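Local coordinates for fucolectin-related protein (Streptococcus pneumoniae, PDB 2WMF) that probably hydrolyses host blood-group carbohydrate antigens, acting as the catalytic module of a family 98 glycoside hydrolase, at residues A[263-268]-A[496-501]; A[489-494]-A[509-514]; A[243-248]-A[292-297]. All blocks are in the same frame, centred on the assembly; numbering follows the deposited sequence.

Contact 1 of 3, residues A[263-268]-A[496-501]; sequences DMRSYA and GNFDAS
Met264 N donates to Phe498 O at 2.8 Å in a nearly straight bond, 164° at the hydrogen, the backbone link between the two loops. The Met264 side chain folds round the same carbonyl: CG lies 3.8 Å from Ala500 CA, and a bend at chi3 (-77°) swings CE back to 3.4 Å from Asp499 O. Phe498 CD2 sits over the centre of one guanidinium face, 3.5 Å from Arg265 CZ, but ring and guanidinium planes are 50° apart, so this is no parallel stack. Alongside, Phe498 CB packs against Asp263 CG at 3.8 Å.

Loop 263-268 belongs to the connection that follows the seventh strand of the (β/α)8 barrel, while 496-501 lies between two helices of the C-terminal family region; the contact therefore ties these two parts of the chain together. Asp263 holds one edge of the guanidinium, while Arg265 NH1 bonds to Met491 O and Leu494 O. In a side-on, two-pronged salt bridge, Arg265 NE donates to OD1 and Arg265 NH2 to OD2 (2.8 Å), each oxygen offering its syn lone pair in the guanidinium plane. The anti lone pair of OD1 takes Arg265 N at 2.9 Å, which makes an Asx turn. Asn497 OD1 forms a second such turn by accepting from Asp499 N.

Two waters bridge the segments further out. One accepts from Phe498 N and donates to both Asp263 OD2 and Asp499 OD2, bridging carboxylate oxygens that stand 4.7 Å apart; the other accepts from Arg265 NH2 and donates to Gly496 O.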
loop_
_atom_site.group_PDB
_atom_site.type_symbol
_atom_site.label_atom_id
_atom_site.label_comp_id
_atom_site.label_asym_id
_atom_site.label_seq_id
_atom_site.Cartn_x
_atom_site.Cartn_y
_atom_site.Cartn_z
ATOM N N ASP A 263 -7.581 11.188 18.807
ATOM C CA ASP A 263 -6.745 10.453 19.746
ATOM C C ASP A 263 -6.284 9.140 19.097
ATOM O O ASP A 263 -6.415 9.007 17.860
ATOM C CB ASP A 263 -7.366 10.308 21.175
ATOM C CG ASP A 263 -8.666 9.526 21.232
ATOM O OD1 ASP A 263 -8.838 8.525 20.490
ATOM O OD2 ASP A 263 -9.540 9.929 22.061
ATOM N N MET A 264 -5.695 8.220 19.866
ATOM C CA MET A 264 -5.187 6.971 19.267
ATOM C C MET A 264 -6.289 6.217 18.535
ATOM O O MET A 264 -6.004 5.479 17.593
ATOM C CB MET A 264 -4.515 6.040 20.293
ATOM C CG MET A 264 -3.190 6.547 20.788
ATOM S SD MET A 264 -2.329 5.387 21.851
ATOM C CE MET A 264 -3.292 5.656 23.355
ATOM N N ARG A 265 -7.548 6.404 18.934
ATOM C CA ARG A 265 -8.630 5.732 18.231
ATOM C C ARG A 265 -8.663 6.116 16.724
ATOM O O ARG A 265 -9.194 5.375 15.887
ATOM C CB ARG A 265 -9.936 6.011 18.946
ATOM C CG ARG A 265 -10.012 5.340 20.271
ATOM C CD ARG A 265 -11.277 5.663 21.023
ATOM N NE ARG A 265 -11.235 7.023 21.554
ATOM C CZ ARG A 265 -12.071 7.492 22.490
ATOM N NH1 ARG A 265 -13.063 6.744 22.929
ATOM N NH2 ARG A 265 -11.918 8.724 22.955
ATOM N N SER A 266 -8.119 7.280 16.390
ATOM C CA SER A 266 -8.006 7.713 14.998
ATOM C C SER A 266 -7.205 6.736 14.146
ATOM O O SER A 266 -7.530 6.512 12.966
ATOM C CB SER A 266 -7.443 9.149 14.908
ATOM O OG SER A 266 -8.243 10.092 15.632
ATOM N N TYR A 267 -6.161 6.119 14.704
ATOM C CA TYR A 267 -5.400 5.181 13.864
ATOM C C TYR A 267 -6.137 3.858 13.643
ATOM O O TYR A 267 -5.713 3.020 12.824
ATOM C CB TYR A 267 -3.971 4.961 14.358
ATOM C CG TYR A 267 -3.735 4.258 15.678
ATOM C CD1 TYR A 267 -4.294 3.010 15.967
ATOM C CD2 TYR A 267 -2.796 4.783 16.603
ATOM C CE1 TYR A 267 -4.003 2.353 17.184
ATOM C CE2 TYR A 267 -2.492 4.118 17.808
ATOM C CZ TYR A 267 -3.092 2.917 18.107
ATOM O OH TYR A 267 -2.739 2.252 19.277
ATOM N N ALA A 268 -7.258 3.674 14.365
ATOM C CA ALA A 268 -8.130 2.517 14.202
ATOM C C ALA A 268 -9.434 2.872 13.472
ATOM O O ALA A 268 -10.414 2.112 13.508
ATOM C CB ALA A 268 -8.398 1.842 15.604
ATOM N N GLY A 496 -12.391 7.423 28.705
ATOM C CA GLY A 496 -10.960 7.211 28.910
ATOM C C GLY A 496 -10.090 8.183 28.146
ATOM O O GLY A 496 -10.533 8.817 27.198
ATOM N N ASN A 497 -8.825 8.232 28.570
ATOM C CA ASN A 497 -7.774 8.964 27.890
ATOM C C ASN A 497 -7.079 8.001 26.918
ATOM O O ASN A 497 -6.487 6.997 27.326
ATOM C CB ASN A 497 -6.755 9.511 28.890
ATOM C CG ASN A 497 -5.716 10.405 28.253
ATOM O OD1 ASN A 497 -5.804 10.798 27.082
ATOM N ND2 ASN A 497 -4.706 10.766 29.059
ATOM N N PHE A 498 -7.166 8.320 25.636
ATOM C CA PHE A 498 -6.462 7.574 24.576
ATOM C C PHE A 498 -5.551 8.500 23.764
ATOM O O PHE A 498 -5.217 8.200 22.618
ATOM C CB PHE A 498 -7.455 6.855 23.645
ATOM C CG PHE A 498 -8.318 5.879 24.353
ATOM C CD1 PHE A 498 -7.786 4.675 24.798
ATOM C CD2 PHE A 498 -9.628 6.209 24.716
ATOM C CE1 PHE A 498 -8.573 3.773 25.506
ATOM C CE2 PHE A 498 -10.434 5.280 25.411
ATOM C CZ PHE A 498 -9.900 4.094 25.813
ATOM N N ASP A 499 -5.103 9.608 24.356
ATOM C CA ASP A 499 -4.235 10.544 23.632
ATOM C C ASP A 499 -2.954 9.856 23.141
ATOM O O ASP A 499 -2.435 8.935 23.800
ATOM C CB ASP A 499 -3.873 11.707 24.523
ATOM C CG ASP A 499 -5.035 12.675 24.734
ATOM O OD1 ASP A 499 -4.755 13.684 25.443
ATOM O OD2 ASP A 499 -6.174 12.448 24.218
ATOM N N ALA A 500 -2.485 10.292 21.973
ATOM C CA ALA A 500 -1.267 9.758 21.345
ATOM C C ALA A 500 -0.029 9.976 22.217
ATOM O O ALA A 500 0.964 9.258 22.072
ATOM C CB ALA A 500 -1.071 10.372 19.945
ATOM N N SER A 501 -0.113 10.886 23.197
ATOM C CA SER A 501 0.971 10.999 24.179
ATOM C C SER A 501 1.122 9.702 25.019
ATOM O O SER A 501 2.146 9.521 25.694
ATOM C CB SER A 501 0.785 12.200 25.091
ATOM O OG SER A 501 -0.327 11.996 25.903
HETATM O O HOH W 1 -8.371 10.705 24.520
HETATM O O HOH W 2 -12.907 9.059 25.793
#

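Contact 2 of 3, residues A[489-494]-A[509-514]; sequences TAMWAL and LELANW
Leu511 is the first residue of 509-514 to touch the other helix. One of its methyls, CD1, lies 4.2 Å from Met491 SD, a light apolar contact in which the leucine reaches toward a methionine whose tip leads away. Met491 runs straight through its first two torsions and turns only at chi3, so the sulfur, rather than the methyl beyond it, faces the leucine. One turn further on, Trp514 does most of the work. Its CG stands anti to the backbone N (chi1 -175°), which carries the indole away from its own helix and across to segment 489-494.

Helix 489-493 and the 509-514 part of helix 506-517 are a loosely spaced, roughly antiparallel pair in the C-terminal family region: the axes of these segments pass 12.1 Å apart, with N-to-C directions at 145°. At that spacing the backbones stay well separated, and the indole bridges the distance. Leu494, just beyond helix 489-493, covers one face of it: CD1 hangs 3.5 Å above the centroid of the five-membered ring, only 2° off the ring normal, a well-centred CH-pi contact. The second branch of the same leucine comes to the nitrogen, with Leu494 CD2 3.5 Å from Trp514 NE1.

The six-membered ring reaches deeper, to the helix itself. Trp514 CH2 lies 3.7 Å from Met491 CA, in van der Waals contact with the backbone, and Trp514 CZ3 is equally near Met491 CB. Further round the ring, Trp514 CZ2 meets Ala490 CB at 4.3 Å, where the contact runs out toward the surface. The helix carrying the indole is itself tied down on Ala512 and Asn513: Ala512 O pairs with Thr301 OG1 and Asn513 OD1 with Asn302 ND2.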
loop_
_atom_site.group_PDB
_atom_site.type_symbol
_atom_site.label_atom_id
_atom_site.label_comp_id
_atom_site.label_asym_id
_atom_site.label_seq_id
_atom_site.Cartn_x
_atom_site.Cartn_y
_atom_site.Cartn_z
ATOM N N THR A 489 -18.267 3.658 15.738
ATOM C CA THR A 489 -18.981 4.432 16.765
ATOM C C THR A 489 -18.752 3.884 18.190
ATOM O O THR A 489 -18.473 4.673 19.115
ATOM C CB THR A 489 -20.532 4.484 16.448
ATOM O OG1 THR A 489 -20.750 5.052 15.144
ATOM C CG2 THR A 489 -21.252 5.305 17.505
ATOM N N ALA A 490 -18.840 2.564 18.386
ATOM C CA ALA A 490 -18.654 2.015 19.738
ATOM C C ALA A 490 -17.286 2.407 20.336
ATOM O O ALA A 490 -17.180 2.819 21.495
ATOM C CB ALA A 490 -18.838 0.515 19.758
ATOM N N MET A 491 -16.234 2.301 19.524
ATOM C CA MET A 491 -14.909 2.587 20.011
ATOM C C MET A 491 -14.823 4.075 20.421
ATOM O O MET A 491 -14.242 4.435 21.478
ATOM C CB MET A 491 -13.877 2.259 18.915
ATOM C CG MET A 491 -12.445 2.598 19.300
ATOM S SD MET A 491 -11.285 2.162 17.989
ATOM C CE MET A 491 -11.974 3.166 16.646
ATOM N N TRP A 492 -15.426 4.941 19.602
ATOM C CA TRP A 492 -15.392 6.389 19.861
ATOM C C TRP A 492 -16.237 6.788 21.049
ATOM O O TRP A 492 -16.020 7.878 21.574
ATOM C CB TRP A 492 -15.757 7.185 18.602
ATOM C CG TRP A 492 -14.594 7.273 17.651
ATOM C CD1 TRP A 492 -14.410 6.585 16.478
ATOM C CD2 TRP A 492 -13.402 8.038 17.862
ATOM N NE1 TRP A 492 -13.183 6.911 15.934
ATOM C CE2 TRP A 492 -12.549 7.800 16.770
ATOM C CE3 TRP A 492 -12.986 8.920 18.865
ATOM C CZ2 TRP A 492 -11.301 8.380 16.669
ATOM C CZ3 TRP A 492 -11.749 9.496 18.763
ATOM C CH2 TRP A 492 -10.927 9.254 17.640
ATOM N N ALA A 493 -17.179 5.927 21.451
ATOM C CA ALA A 493 -18.070 6.186 22.604
ATOM C C ALA A 493 -17.454 5.869 23.965
ATOM O O ALA A 493 -18.007 6.253 24.994
ATOM C CB ALA A 493 -19.464 5.474 22.404
ATOM N N LEU A 494 -16.307 5.201 23.985
ATOM C CA LEU A 494 -15.706 4.751 25.227
ATOM C C LEU A 494 -15.213 5.928 26.048
ATOM O O LEU A 494 -14.689 6.888 25.491
ATOM C CB LEU A 494 -14.480 3.855 24.933
ATOM C CG LEU A 494 -14.659 2.594 24.096
ATOM C CD1 LEU A 494 -13.271 1.886 23.934
ATOM C CD2 LEU A 494 -15.643 1.677 24.762
ATOM N N LEU A 509 -2.258 -0.018 25.509
ATOM C CA LEU A 509 -2.604 -1.433 25.728
ATOM C C LEU A 509 -4.089 -1.639 26.059
ATOM O O LEU A 509 -4.678 -2.591 25.591
ATOM C CB LEU A 509 -1.727 -2.056 26.793
ATOM C CG LEU A 509 -0.249 -2.157 26.518
ATOM C CD1 LEU A 509 0.425 -2.821 27.740
ATOM C CD2 LEU A 509 0.020 -2.958 25.203
ATOM N N GLU A 510 -4.700 -0.719 26.821
ATOM C CA GLU A 510 -6.149 -0.777 27.086
ATOM C C GLU A 510 -6.944 -0.772 25.797
ATOM O O GLU A 510 -7.875 -1.597 25.606
ATOM C CB GLU A 510 -6.645 0.344 28.052
ATOM C CG GLU A 510 -8.204 0.389 28.144
ATOM C CD GLU A 510 -8.794 1.615 28.874
ATOM O OE1 GLU A 510 -10.044 1.787 28.810
ATOM O OE2 GLU A 510 -8.020 2.412 29.464
ATOM N N LEU A 511 -6.578 0.145 24.885
ATOM C CA LEU A 511 -7.232 0.193 23.578
ATOM C C LEU A 511 -7.059 -1.132 22.823
ATOM O O LEU A 511 -8.014 -1.663 22.257
ATOM C CB LEU A 511 -6.700 1.355 22.729
ATOM C CG LEU A 511 -7.305 1.546 21.346
ATOM C CD1 LEU A 511 -8.862 1.636 21.410
ATOM C CD2 LEU A 511 -6.673 2.758 20.598
ATOM N N ALA A 512 -5.827 -1.653 22.867
ATOM C CA ALA A 512 -5.497 -2.940 22.166
ATOM C C ALA A 512 -6.335 -4.105 22.773
ATOM O O ALA A 512 -6.817 -5.007 22.067
ATOM C CB ALA A 512 -4.000 -3.239 22.245
ATOM N N ASN A 513 -6.489 -4.087 24.092
ATOM C CA ASN A 513 -7.251 -5.107 24.783
ATOM C C ASN A 513 -8.734 -5.025 24.376
ATOM O O ASN A 513 -9.382 -6.035 24.054
ATOM C CB ASN A 513 -7.065 -4.954 26.313
ATOM C CG ASN A 513 -5.674 -5.341 26.802
ATOM O OD1 ASN A 513 -4.931 -6.085 26.139
ATOM N ND2 ASN A 513 -5.305 -4.819 27.981
ATOM N N TRP A 514 -9.275 -3.796 24.357
ATOM C CA TRP A 514 -10.646 -3.575 23.933
ATOM C C TRP A 514 -10.831 -4.099 22.499
ATOM O O TRP A 514 -11.846 -4.742 22.161
ATOM C CB TRP A 514 -10.992 -2.073 24.035
ATOM C CG TRP A 514 -12.421 -1.803 23.725
ATOM C CD1 TRP A 514 -13.458 -1.805 24.629
ATOM C CD2 TRP A 514 -12.998 -1.551 22.447
ATOM N NE1 TRP A 514 -14.640 -1.563 23.999
ATOM C CE2 TRP A 514 -14.406 -1.394 22.655
ATOM C CE3 TRP A 514 -12.484 -1.423 21.140
ATOM C CZ2 TRP A 514 -15.283 -1.146 21.624
ATOM C CZ3 TRP A 514 -13.378 -1.191 20.109
ATOM C CH2 TRP A 514 -14.765 -1.052 20.355
#

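Contact 3 of 3, residues A[243-248]-A[292-297]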
loop_
_atom_site.group_PDB
_atom_site.type_symbol
_atom_site.label_atom_id
_atom_site.label_comp_id
_atom_site.label_asym_id
_atom_site.label_seq_id
_atom_site.Cartn_x
_atom_site.Cartn_y
_atom_site.Cartn_z
ATOM N N ASP A 243 -0.132 3.622 6.125
ATOM C CA ASP A 243 -0.135 3.988 7.550
ATOM C C ASP A 243 -1.442 4.654 7.963
ATOM O O ASP A 243 -1.714 5.786 7.560
ATOM C CB ASP A 243 1.066 4.881 7.888
ATOM C CG ASP A 243 1.185 5.187 9.372
ATOM O OD1 ASP A 243 0.414 4.610 10.167
ATOM O OD2 ASP A 243 2.108 5.973 9.701
ATOM N N THR A 244 -2.197 3.976 8.814
ATOM C CA THR A 244 -3.519 4.498 9.265
ATOM C C THR A 244 -3.359 5.657 10.281
ATOM O O THR A 244 -4.337 6.338 10.585
ATOM C CB THR A 244 -4.411 3.416 9.844
ATOM O OG1 THR A 244 -3.796 2.853 10.998
ATOM C CG2 THR A 244 -4.707 2.287 8.770
ATOM N N TRP A 245 -2.126 5.890 10.755
ATOM C CA TRP A 245 -1.829 7.122 11.509
ATOM C C TRP A 245 -2.139 8.369 10.666
ATOM O O TRP A 245 -2.318 9.464 11.219
ATOM C CB TRP A 245 -0.368 7.174 11.986
ATOM C CG TRP A 245 -0.046 6.456 13.260
ATOM C CD1 TRP A 245 0.569 5.244 13.403
ATOM C CD2 TRP A 245 -0.257 6.952 14.587
ATOM N NE1 TRP A 245 0.729 4.945 14.727
ATOM C CE2 TRP A 245 0.265 5.986 15.485
ATOM C CE3 TRP A 245 -0.811 8.115 15.104
ATOM C CZ2 TRP A 245 0.195 6.131 16.882
ATOM C CZ3 TRP A 245 -0.859 8.276 16.502
ATOM C CH2 TRP A 245 -0.369 7.269 17.364
ATOM N N LYS A 246 -2.198 8.237 9.333
ATOM C CA LYS A 246 -2.637 9.402 8.506
ATOM C C LYS A 246 -3.989 9.959 9.014
ATOM O O LYS A 246 -4.245 11.196 8.927
ATOM C CB LYS A 246 -2.691 9.075 7.017
ATOM C CG LYS A 246 -3.886 8.225 6.540
ATOM C CD LYS A 246 -3.963 8.130 5.024
ATOM C CE LYS A 246 -2.747 7.491 4.392
ATOM N NZ LYS A 246 -2.463 6.092 4.829
ATOM N N TRP A 247 -4.849 9.057 9.479
ATOM C CA TRP A 247 -6.193 9.437 9.904
ATOM C C TRP A 247 -6.087 10.417 11.108
ATOM O O TRP A 247 -6.783 11.454 11.174
ATOM C CB TRP A 247 -7.050 8.196 10.217
ATOM C CG TRP A 247 -8.530 8.379 10.082
ATOM C CD1 TRP A 247 -9.412 8.518 11.089
ATOM C CD2 TRP A 247 -9.299 8.384 8.873
ATOM N NE1 TRP A 247 -10.710 8.614 10.608
ATOM C CE2 TRP A 247 -10.657 8.574 9.234
ATOM C CE3 TRP A 247 -8.979 8.229 7.513
ATOM C CZ2 TRP A 247 -11.687 8.577 8.283
ATOM C CZ3 TRP A 247 -10.005 8.261 6.583
ATOM C CH2 TRP A 247 -11.326 8.447 6.960
ATOM N N TRP A 248 -5.180 10.097 12.023
ATOM C CA TRP A 248 -4.830 10.958 13.196
ATOM C C TRP A 248 -4.176 12.258 12.739
ATOM O O TRP A 248 -4.523 13.338 13.220
ATOM C CB TRP A 248 -3.890 10.187 14.114
ATOM C CG TRP A 248 -3.486 10.928 15.357
ATOM C CD1 TRP A 248 -4.157 10.974 16.554
ATOM C CD2 TRP A 248 -2.312 11.707 15.514
ATOM N NE1 TRP A 248 -3.454 11.757 17.446
ATOM C CE2 TRP A 248 -2.314 12.205 16.832
ATOM C CE3 TRP A 248 -1.238 12.027 14.673
ATOM C CZ2 TRP A 248 -1.306 13.010 17.325
ATOM C CZ3 TRP A 248 -0.218 12.829 15.181
ATOM C CH2 TRP A 248 -0.274 13.323 16.498
ATOM N N PHE A 292 2.366 -2.171 6.663
ATOM C CA PHE A 292 1.241 -1.484 7.299
ATOM C C PHE A 292 1.550 -1.009 8.707
ATOM O O PHE A 292 2.277 -1.678 9.457
ATOM C CB PHE A 292 0.007 -2.400 7.381
ATOM C CG PHE A 292 -0.413 -2.886 6.040
ATOM C CD1 PHE A 292 -1.304 -2.153 5.265
ATOM C CD2 PHE A 292 0.182 -4.022 5.495
ATOM C CE1 PHE A 292 -1.651 -2.569 3.988
ATOM C CE2 PHE A 292 -0.142 -4.454 4.194
ATOM C CZ PHE A 292 -1.043 -3.698 3.434
ATOM N N GLU A 293 0.956 0.128 9.044
ATOM C CA GLU A 293 0.778 0.573 10.427
ATOM C C GLU A 293 -0.614 1.191 10.502
ATOM O O GLU A 293 -1.207 1.460 9.481
ATOM C CB GLU A 293 1.813 1.664 10.775
ATOM C CG GLU A 293 3.250 1.258 10.705
ATOM C CD GLU A 293 4.238 2.331 11.234
ATOM O OE1 GLU A 293 3.906 3.031 12.232
ATOM O OE2 GLU A 293 5.339 2.466 10.642
ATOM N N CYS A 294 -1.155 1.443 11.693
ATOM C CA CYS A 294 -0.698 0.950 13.012
ATOM C C CYS A 294 -1.253 -0.462 13.290
ATOM O O CYS A 294 -2.473 -0.688 13.221
ATOM C CB CYS A 294 -1.224 1.875 14.093
ATOM S SG CYS A 294 -0.863 1.324 15.797
ATOM N N ALA A 295 -0.337 -1.386 13.618
ATOM C CA ALA A 295 -0.584 -2.828 13.719
ATOM C C ALA A 295 -1.632 -3.220 14.727
ATOM O O ALA A 295 -2.252 -4.267 14.590
ATOM C CB ALA A 295 0.743 -3.558 14.038
ATOM N N ALA A 296 -1.893 -2.341 15.712
ATOM C CA ALA A 296 -3.001 -2.600 16.618
ATOM C C ALA A 296 -4.329 -2.658 15.898
ATOM O O ALA A 296 -5.258 -3.364 16.359
ATOM C CB ALA A 296 -3.064 -1.585 17.806
ATOM N N TYR A 297 -4.444 -1.866 14.831
ATOM C CA TYR A 297 -5.591 -1.901 13.949
ATOM C C TYR A 297 -5.399 -2.795 12.730
ATOM O O TYR A 297 -6.276 -3.559 12.381
ATOM C CB TYR A 297 -5.887 -0.491 13.453
ATOM C CG TYR A 297 -7.086 -0.363 12.526
ATOM C CD1 TYR A 297 -8.324 -0.871 12.869
ATOM C CD2 TYR A 297 -6.984 0.332 11.306
ATOM C CE1 TYR A 297 -9.415 -0.693 12.073
ATOM C CE2 TYR A 297 -8.075 0.511 10.501
ATOM C CZ TYR A 297 -9.294 -0.001 10.852
ATOM O OH TYR A 297 -10.425 0.175 10.052
HETATM O O HOH W 3 3.884 5.715 11.651
HETATM O O HOH W 4 2.425 2.172 14.351
#
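Thr244 and Glu293 meet where strands 237-243 and 289-293, the seventh and eighth of the parallel (β/α)8 barrel, come to their C-terminal ends. The tight part lies around Thr244. Its backbone N donates to Glu293 O at 2.8 Å, nearly straight (170°), and its OG1 accepts from Cys294 N at 3.1 Å. With chi1 at 62° OG1 points to that N-H and also hydrogen-bonds Tyr267 O, while CG2 packs at the edge of the Tyr297 ring, 3.9 Å from CD2. The peptide bond between Glu293 and Cys294 is cis. Asp243 packs beside it: OD1 lies 3.3 Å from Glu293 CB and caps the following helix by accepting from Trp245 N.

The carboxylate ends are more loosely joined, through water. Asp243 OD2 and Glu293 OE1 stay 4.3 Å apart, and one water donates to both; Asp243 OD2 has a further partner in Thr214 OG1. Active sites of (β/α)8 glycosidases lie at this end of the barrel, which is consistent with these acids lying near the substrate site. Trp245 stands nearly at right angles to the Glu293 carboxylate, 87° between planes. A second water links them: it lies in the indole plane, accepting from Trp245 NE1 at 3.3 Å and donating to Glu293 OE1 at 2.7 Å.

Overall arrangement
The three contacts form a chain leading outward from the barrel. Contact 3 lies at the end of the barrel where the active site of such enzymes is found, and is probably the nearest of the three to it. Its centre lies about 11 Å from that of contact 1, and the two are joined directly, by the bond from Thr244 to Tyr267 and by the Tyr267 ring, which meets Trp245 edge-to-face. Contact 1 then passes on to contact 2, their centres about 9 Å apart, through Arg265 NH1, which lies 3.0 Å from both Met491 O and Leu494 O. Contacts 2 and 3 do not touch, their centres being about 15 Å apart; residues 263-268, which touch both, stand between them.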